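Local coordinates for protein arylalkylamine N-Acetyltransferase like 5b (Aedes aegypti, PDB 4FD4) that probably transfers an acyl group from acetyl-CoA or a long-chain acyl-CoA to the amine of arylalkylamines such as serotonin and dopamine, at residues R10-R13 and L14-E18; M152-S155 and K156-F160; E18-R21 and E22-R26. One frame throughout, in Å; residues are numbered along the deposited sequence.

Interaction 1. Residues R10-R13 and L14-E18; sequences RVAR and LDELE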
loop_
_atom_site.group_PDB
_atom_site.type_symbol
_atom_site.label_atom_id
_atom_site.label_comp_id
_atom_site.label_asym_id
_atom_site.label_seq_id
_atom_site.Cartn_x
_atom_site.Cartn_y
_atom_site.Cartn_z
ATOM N N ARG A 10 15.995 0.334 -6.466
ATOM C CA ARG A 10 16.276 1.766 -6.408
ATOM C C ARG A 10 14.998 2.584 -6.408
ATOM O O ARG A 10 13.923 2.060 -6.652
ATOM C CB ARG A 10 17.130 2.185 -7.597
ATOM C CG ARG A 10 16.441 1.894 -8.934
ATOM C CD ARG A 10 17.340 2.217 -10.086
ATOM N NE ARG A 10 16.722 1.899 -11.377
ATOM C CZ ARG A 10 15.825 2.663 -11.991
ATOM N NH1 ARG A 10 15.403 3.804 -11.439
ATOM N NH2 ARG A 10 15.336 2.272 -13.159
ATOM N N VAL A 11 15.121 3.879 -6.157
ATOM C CA VAL A 11 13.970 4.767 -6.199
ATOM C C VAL A 11 13.625 5.086 -7.664
ATOM O O VAL A 11 14.523 5.275 -8.496
ATOM C CB VAL A 11 14.247 6.045 -5.349
ATOM C CG1 VAL A 11 13.255 7.151 -5.666
ATOM C CG2 VAL A 11 14.209 5.700 -3.842
ATOM N N ALA A 12 12.335 5.100 -7.990
ATOM C CA ALA A 12 11.901 5.427 -9.352
ATOM C C ALA A 12 12.058 6.927 -9.614
ATOM O O ALA A 12 11.771 7.738 -8.738
ATOM C CB ALA A 12 10.461 4.999 -9.566
ATOM N N ARG A 13 12.513 7.290 -10.811
ATOM C CA ARG A 13 12.617 8.692 -11.206
ATOM C C ARG A 13 11.289 9.169 -11.789
ATOM O O ARG A 13 10.484 8.363 -12.281
ATOM C CB ARG A 13 13.708 8.881 -12.265
ATOM C CG ARG A 13 15.091 8.376 -11.887
ATOM C CD ARG A 13 16.135 8.844 -12.914
ATOM N NE ARG A 13 15.775 8.449 -14.274
ATOM C CZ ARG A 13 16.046 7.254 -14.792
ATOM N NH1 ARG A 13 16.681 6.348 -14.063
ATOM N NH2 ARG A 13 15.676 6.963 -16.033
ATOM N N LEU A 14 11.064 10.477 -11.751
ATOM C CA LEU A 14 9.835 11.034 -12.311
ATOM C C LEU A 14 9.656 10.652 -13.790
ATOM O O LEU A 14 8.550 10.299 -14.230
ATOM C CB LEU A 14 9.799 12.547 -12.120
ATOM C CG LEU A 14 8.518 13.233 -12.595
ATOM C CD1 LEU A 14 7.309 12.617 -11.906
ATOM C CD2 LEU A 14 8.585 14.720 -12.326
ATOM N N ASP A 15 10.749 10.681 -14.547
ATOM C CA ASP A 15 10.674 10.365 -15.973
ATOM C C ASP A 15 10.279 8.902 -16.204
ATOM O O ASP A 15 10.014 8.491 -17.333
ATOM C CB ASP A 15 11.997 10.715 -16.685
ATOM C CG ASP A 15 13.184 9.928 -16.148
ATOM O OD1 ASP A 15 13.901 10.436 -15.254
ATOM O OD2 ASP A 15 13.410 8.796 -16.617
ATOM N N GLU A 16 10.192 8.125 -15.126
ATOM C CA GLU A 16 9.843 6.714 -15.244
ATOM C C GLU A 16 8.399 6.438 -14.829
ATOM O O GLU A 16 7.987 5.286 -14.664
ATOM C CB GLU A 16 10.804 5.868 -14.410
ATOM C CG GLU A 16 12.245 5.975 -14.863
ATOM C CD GLU A 16 13.166 5.090 -14.047
ATOM O OE1 GLU A 16 13.282 5.319 -12.818
ATOM O OE2 GLU A 16 13.752 4.148 -14.622
ATOM N N LEU A 17 7.632 7.503 -14.650
ATOM C CA LEU A 17 6.232 7.356 -14.275
ATOM C C LEU A 17 5.511 6.274 -15.104
ATOM O O LEU A 17 4.801 5.412 -14.555
ATOM C CB LEU A 17 5.526 8.707 -14.400
ATOM C CG LEU A 17 4.144 8.776 -13.756
ATOM C CD1 LEU A 17 4.197 9.484 -12.407
ATOM C CD2 LEU A 17 3.198 9.480 -14.700
ATOM N N GLU A 18 5.700 6.280 -16.421
ATOM C CA GLU A 18 4.988 5.306 -17.247
ATOM C C GLU A 18 5.389 3.864 -16.931
ATOM O O GLU A 18 4.526 2.974 -16.848
ATOM C CB GLU A 18 5.113 5.620 -18.749
ATOM C CG GLU A 18 4.151 6.715 -19.222
ATOM C CD GLU A 18 2.705 6.464 -18.789
ATOM O OE1 GLU A 18 2.193 5.340 -19.005
ATOM O OE2 GLU A 18 2.078 7.396 -18.235
#

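Interaction 2. Residues M152-S155 and K156-F160; sequences MDLS and KKLGF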
loop_
_atom_site.group_PDB
_atom_site.type_symbol
_atom_site.label_atom_id
_atom_site.label_comp_id
_atom_site.label_asym_id
_atom_site.label_seq_id
_atom_site.Cartn_x
_atom_site.Cartn_y
_atom_site.Cartn_z
ATOM N N MET A 152 12.170 0.478 4.593
ATOM C CA MET A 152 12.578 0.742 5.977
ATOM C C MET A 152 13.860 1.582 6.053
ATOM O O MET A 152 13.923 2.573 6.773
ATOM C CB MET A 152 12.780 -0.565 6.743
ATOM C CG MET A 152 11.498 -1.279 7.136
ATOM S SD MET A 152 11.823 -2.963 7.737
ATOM C CE MET A 152 10.232 -3.358 8.471
ATOM N N ASP A 153 14.879 1.166 5.308
ATOM C CA ASP A 153 16.172 1.848 5.303
ATOM C C ASP A 153 16.041 3.284 4.830
ATOM O O ASP A 153 16.633 4.207 5.397
ATOM C CB ASP A 153 17.156 1.093 4.394
ATOM C CG ASP A 153 17.496 -0.286 4.927
ATOM O OD1 ASP A 153 17.226 -0.537 6.120
ATOM O OD2 ASP A 153 18.028 -1.118 4.157
ATOM N N LEU A 154 15.249 3.460 3.777
ATOM C CA LEU A 154 15.048 4.758 3.163
ATOM C C LEU A 154 14.302 5.696 4.105
ATOM O O LEU A 154 14.715 6.844 4.319
ATOM C CB LEU A 154 14.258 4.586 1.854
ATOM C CG LEU A 154 14.017 5.865 1.058
ATOM C CD1 LEU A 154 15.351 6.458 0.584
ATOM C CD2 LEU A 154 13.115 5.577 -0.140
ATOM N N SER A 155 13.198 5.212 4.670
ATOM C CA SER A 155 12.417 6.048 5.575
ATOM C C SER A 155 13.301 6.434 6.756
ATOM O O SER A 155 13.283 7.581 7.198
ATOM C CB SER A 155 11.139 5.342 6.030
ATOM O OG SER A 155 11.417 4.085 6.618
ATOM N N LYS A 156 14.100 5.486 7.235
ATOM C CA LYS A 156 15.043 5.789 8.325
ATOM C C LYS A 156 15.943 6.962 7.932
ATOM O O LYS A 156 15.982 7.991 8.623
ATOM C CB LYS A 156 15.881 4.558 8.671
ATOM C CG LYS A 156 16.821 4.742 9.868
ATOM C CD LYS A 156 17.097 3.400 10.528
ATOM C CE LYS A 156 18.084 3.529 11.685
ATOM N NZ LYS A 156 19.485 3.677 11.206
ATOM N N LYS A 157 16.636 6.829 6.804
ATOM C CA LYS A 157 17.535 7.903 6.367
ATOM C C LYS A 157 16.814 9.235 6.209
ATOM O O LYS A 157 17.416 10.290 6.409
ATOM C CB LYS A 157 18.237 7.555 5.047
ATOM C CG LYS A 157 19.182 6.380 5.127
ATOM C CD LYS A 157 20.044 6.282 3.866
ATOM C CE LYS A 157 20.846 7.558 3.655
ATOM N NZ LYS A 157 21.819 7.453 2.527
ATOM N N LEU A 158 15.537 9.192 5.829
ATOM C CA LEU A 158 14.777 10.414 5.582
ATOM C C LEU A 158 14.338 11.106 6.883
ATOM O O LEU A 158 13.810 12.222 6.860
ATOM C CB LEU A 158 13.554 10.118 4.714
ATOM C CG LEU A 158 13.798 9.798 3.235
ATOM C CD1 LEU A 158 12.474 9.504 2.527
ATOM C CD2 LEU A 158 14.522 10.962 2.555
ATOM N N GLY A 159 14.551 10.434 8.008
ATOM C CA GLY A 159 14.264 11.018 9.306
ATOM C C GLY A 159 12.983 10.521 9.954
ATOM O O GLY A 159 12.606 11.012 11.024
ATOM N N PHE A 160 12.300 9.564 9.328
ATOM C CA PHE A 160 11.082 9.016 9.933
ATOM C C PHE A 160 11.403 8.206 11.178
ATOM O O PHE A 160 12.442 7.549 11.247
ATOM C CB PHE A 160 10.266 8.200 8.922
ATOM C CG PHE A 160 9.588 9.053 7.890
ATOM C CD1 PHE A 160 8.303 9.525 8.095
ATOM C CD2 PHE A 160 10.256 9.421 6.728
ATOM C CE1 PHE A 160 7.685 10.326 7.149
ATOM C CE2 PHE A 160 9.646 10.217 5.776
ATOM C CZ PHE A 160 8.361 10.674 5.987
#

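Interaction 3. Residues E18-R21 and E22-R26; sequences EQVR and EILHR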
loop_
_atom_site.group_PDB
_atom_site.type_symbol
_atom_site.label_atom_id
_atom_site.label_comp_id
_atom_site.label_asym_id
_atom_site.label_seq_id
_atom_site.Cartn_x
_atom_site.Cartn_y
_atom_site.Cartn_z
ATOM N N GLU A 18 5.700 6.280 -16.421
ATOM C CA GLU A 18 4.988 5.306 -17.247
ATOM C C GLU A 18 5.389 3.864 -16.931
ATOM O O GLU A 18 4.526 2.974 -16.848
ATOM C CB GLU A 18 5.113 5.620 -18.749
ATOM C CG GLU A 18 4.151 6.715 -19.222
ATOM C CD GLU A 18 2.705 6.464 -18.789
ATOM O OE1 GLU A 18 2.193 5.340 -19.005
ATOM O OE2 GLU A 18 2.078 7.396 -18.235
ATOM N N GLN A 19 6.676 3.622 -16.707
ATOM C CA GLN A 19 7.070 2.275 -16.305
ATOM C C GLN A 19 6.447 1.905 -14.955
ATOM O O GLN A 19 6.040 0.756 -14.750
ATOM C CB GLN A 19 8.588 2.117 -16.266
ATOM C CG GLN A 19 9.245 2.252 -17.635
ATOM C CD GLN A 19 9.577 3.690 -17.970
ATOM O OE1 GLN A 19 8.714 4.457 -18.406
ATOM N NE2 GLN A 19 10.842 4.069 -17.769
ATOM N N VAL A 20 6.342 2.870 -14.042
ATOM C CA VAL A 20 5.754 2.547 -12.744
ATOM C C VAL A 20 4.305 2.180 -13.038
ATOM O O VAL A 20 3.804 1.143 -12.585
ATOM C CB VAL A 20 5.861 3.723 -11.748
ATOM C CG1 VAL A 20 5.169 3.384 -10.427
ATOM C CG2 VAL A 20 7.347 4.080 -11.490
ATOM N N ARG A 21 3.664 2.979 -13.890
ATOM C CA ARG A 21 2.272 2.719 -14.219
ATOM C C ARG A 21 2.177 1.269 -14.702
ATOM O O ARG A 21 1.316 0.486 -14.241
ATOM C CB ARG A 21 1.766 3.710 -15.289
ATOM C CG ARG A 21 0.236 3.785 -15.430
ATOM C CD ARG A 21 -0.205 4.452 -16.753
ATOM N NE ARG A 21 0.239 5.840 -16.881
ATOM C CZ ARG A 21 -0.446 6.898 -16.445
ATOM N NH1 ARG A 21 -1.620 6.733 -15.843
ATOM N NH2 ARG A 21 0.042 8.126 -16.608
ATOM N N GLU A 22 3.022 0.872 -15.626
ATOM C CA GLU A 22 2.909 -0.470 -16.177
ATOM C C GLU A 22 3.051 -1.533 -15.135
ATOM O O GLU A 22 2.296 -2.450 -15.156
ATOM C CB GLU A 22 3.900 -0.760 -17.293
ATOM C CG GLU A 22 3.669 -2.125 -17.986
ATOM C CD GLU A 22 4.342 -3.367 -17.301
ATOM O OE1 GLU A 22 5.410 -3.268 -16.675
ATOM O OE2 GLU A 22 3.808 -4.474 -17.438
ATOM N N ILE A 23 4.036 -1.422 -14.243
ATOM C CA ILE A 23 4.193 -2.510 -13.293
ATOM C C ILE A 23 2.942 -2.585 -12.414
ATOM O O ILE A 23 2.460 -3.686 -12.083
ATOM C CB ILE A 23 5.540 -2.445 -12.495
ATOM C CG1 ILE A 23 5.691 -3.667 -11.581
ATOM C CG2 ILE A 23 5.686 -1.126 -11.757
ATOM C CD1 ILE A 23 6.152 -4.922 -12.306
ATOM N N LEU A 24 2.361 -1.424 -12.095
ATOM C CA LEU A 24 1.166 -1.439 -11.260
ATOM C C LEU A 24 0.038 -2.151 -11.997
ATOM O O LEU A 24 -0.681 -2.962 -11.417
ATOM C CB LEU A 24 0.723 -0.017 -10.862
ATOM C CG LEU A 24 1.597 0.716 -9.839
ATOM C CD1 LEU A 24 1.089 2.160 -9.664
ATOM C CD2 LEU A 24 1.635 -0.012 -8.492
ATOM N N HIS A 25 -0.112 -1.853 -13.279
ATOM C CA HIS A 25 -1.168 -2.500 -14.060
ATOM C C HIS A 25 -0.945 -4.013 -14.058
ATOM O O HIS A 25 -1.899 -4.783 -14.030
ATOM C CB HIS A 25 -1.115 -2.028 -15.514
ATOM C CG HIS A 25 -1.971 -0.838 -15.818
ATOM N ND1 HIS A 25 -3.051 -0.906 -16.680
ATOM C CD2 HIS A 25 -1.887 0.450 -15.423
ATOM C CE1 HIS A 25 -3.598 0.290 -16.784
ATOM N NE2 HIS A 25 -2.915 1.136 -16.032
ATOM N N ARG A 26 0.317 -4.438 -14.085
ATOM C CA ARG A 26 0.612 -5.836 -14.448
ATOM C C ARG A 26 0.558 -6.788 -13.263
ATOM O O ARG A 26 -0.028 -7.866 -13.348
ATOM C CB ARG A 26 1.984 -5.936 -15.137
ATOM C CG ARG A 26 2.211 -7.238 -15.916
ATOM C CD ARG A 26 3.601 -7.289 -16.550
ATOM N NE ARG A 26 4.624 -7.706 -15.591
ATOM C CZ ARG A 26 5.782 -7.080 -15.394
ATOM N NH1 ARG A 26 6.651 -7.544 -14.492
ATOM N NH2 ARG A 26 6.078 -5.989 -16.093
HETATM O O HOH W 1 7.173 -1.537 -15.801
#

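Interaction 1. Residues R10-R13 and L14-E18
Glu16 reaches back from the start of helix 17-28 to two arginines on the chain that leads into it. Its CB packs on the carbonyl oxygen of Arg13, and its CG passes beneath Arg13 NH2. With CG anti to the carbonyl carbon (chi1 -62°) and the chain extended beyond, CD comes to lie under one face of the Arg13 guanidinium, 3.5 Å from its plane and offset toward the rim. The two planes stack, 18° apart; the attraction across this face is one of charge, with no N-H of Arg13 pointing at Glu16 OE2. At the tip the carboxylate meets Arg10 end-on: NH1 to OE1 and NH2 to OE2, both 2.9 Å, both on syn lone pairs and nearly coplanar. OE1 also takes the backbone N of Arg13 on its anti lone pair, at 2.9 Å and almost straight. Glu16 is the N-cap residue, at the turn from edge strand 7-11 of the acetyltransferase sheet; its N donates to Arg13 O at 2.9 Å. Arg13 bends at chi3 and turns its edge to Asp15, gripped side-on by NE to OD1 (2.9 Å) and NH2 to OD2 (3.0 Å). Arg10 NE has a second acid in Glu65 of strand 61-66.

Interaction 2. Residues M152-S155 and K156-F160
Ser155 O gathers the end of helix 143-158: Phe160 N donates to it at 3.1 Å, and Leu158 N sends it a weak, bent bond. This is the tight part of the contact. Phe160 folds back over the last turn, its CB 4.2 Å from Ser155 CB and its ring edge-on to Ser155 O, which lies near the ring plane, 3.6 Å from CD2. CG of Phe160 stands anti to its own carbonyl carbon (chi1 -72°), which lays the ring alongside the helix end, where it also meets Tyr127 of strand 126-134. The buried Ser155 side chain packs on Ile163 and Tyr127, and its OG is hydrogen-bonded to the carbonyl of Gln151, one turn back. The side chains of Leu154 and Leu158 meet more loosely, CG of Leu154 to CD1 of Leu158 at 4.2 Å; the closer approach is of Leu158 CG to the backbone oxygen Leu154 O, 3.3 Å.

On the solvent side Lys156 CB and Lys157 CG are each 3.4 Å from Asp153 O, and both chains then lead away. The carboxylate of Asp153 bonds instead to Gln149. Gly159, at phi 103°, turns the chain out of the helix and donates its N to Lys156 O at 2.9 Å. With the Phe160 bond this makes a Schellman motif, closing the helix of a beta-alpha-beta unit before strand 162-167.

Interaction 3. Residues E18-R21 and E22-R26
Successive turns of one helix, 17-28, meet here through the i to i+4 backbone bonds and the side chains that flank them, where the helix lies between strand 71-81 and helix 46-53. Glu22, Ile23, Leu24 and His25 donate in turn to the carbonyls of Glu18, Gln19, Val20 and Arg21; the bond from His25 N to Arg21 O measures 2.9 Å.

Arg21 and His25 lie side by side and point the same way. The imidazole brings its CD2 edge to the chain of Arg21, 4.0 Å from CG, and Arg21 O lies near the ring plane at 3.4 Å from the same CD2. Beyond CG the arginine bends at chi3 (-62°) and swings its guanidinium toward Glu18. NE and NH2 both close on the single oxygen Glu18 OE2, NH2 at 2.7 Å, so that one carboxylate oxygen is gripped twice at the arginine's edge. NH1 has a further acid in Glu49 of helix 46-53, and the two partners together would fix the plane of the group.

Glu22 bends at chi2 (-85°) and sets both its oxygens against Arg26 NH2, which is hydrogen-bonded to the syn lone pair of OE2, 3.0 Å away. OE1, also within salt-bridge distance, accepts from a water at 2.6 Å that donates to Gln19 O as well, tying the carboxylate back to the turn before.

On the apolar side Val20 CG1 and Leu24 CD1 touch at 4.3 Å. Separately, Ile23 CG2 comes close to the backbone oxygen Val20 O, 3.1 Å away. Val20 and Leu24 turn to Leu53 of helix 46-53, whereas Ile23 packs on Phe72 and Val75 of strand 71-81, and Arg26 is anchored by Asp135 and the carbonyl of Phe72.

Overall arrangement
Interactions 1 and 3 follow one another along the chain and share Glu18: interaction 1 leads from edge strand 7-11 into the start of helix 17-28, and interaction 3 lies within that helix. Their centres are about 10 Å apart, and they touch where Ala12 CB meets Val20 CG2 at 3.8 Å. Interaction 2 comes much later, at the end of helix 143-158. Its centre is about 19 Å from that of interaction 1, yet Val11 CG2 reaches Leu154 CD2 at 3.9 Å, so the end of the edge strand and the residue after it touch both helices of the GNAT fold. Interactions 2 and 3 do not touch, their nearest atoms being about 13 Å apart.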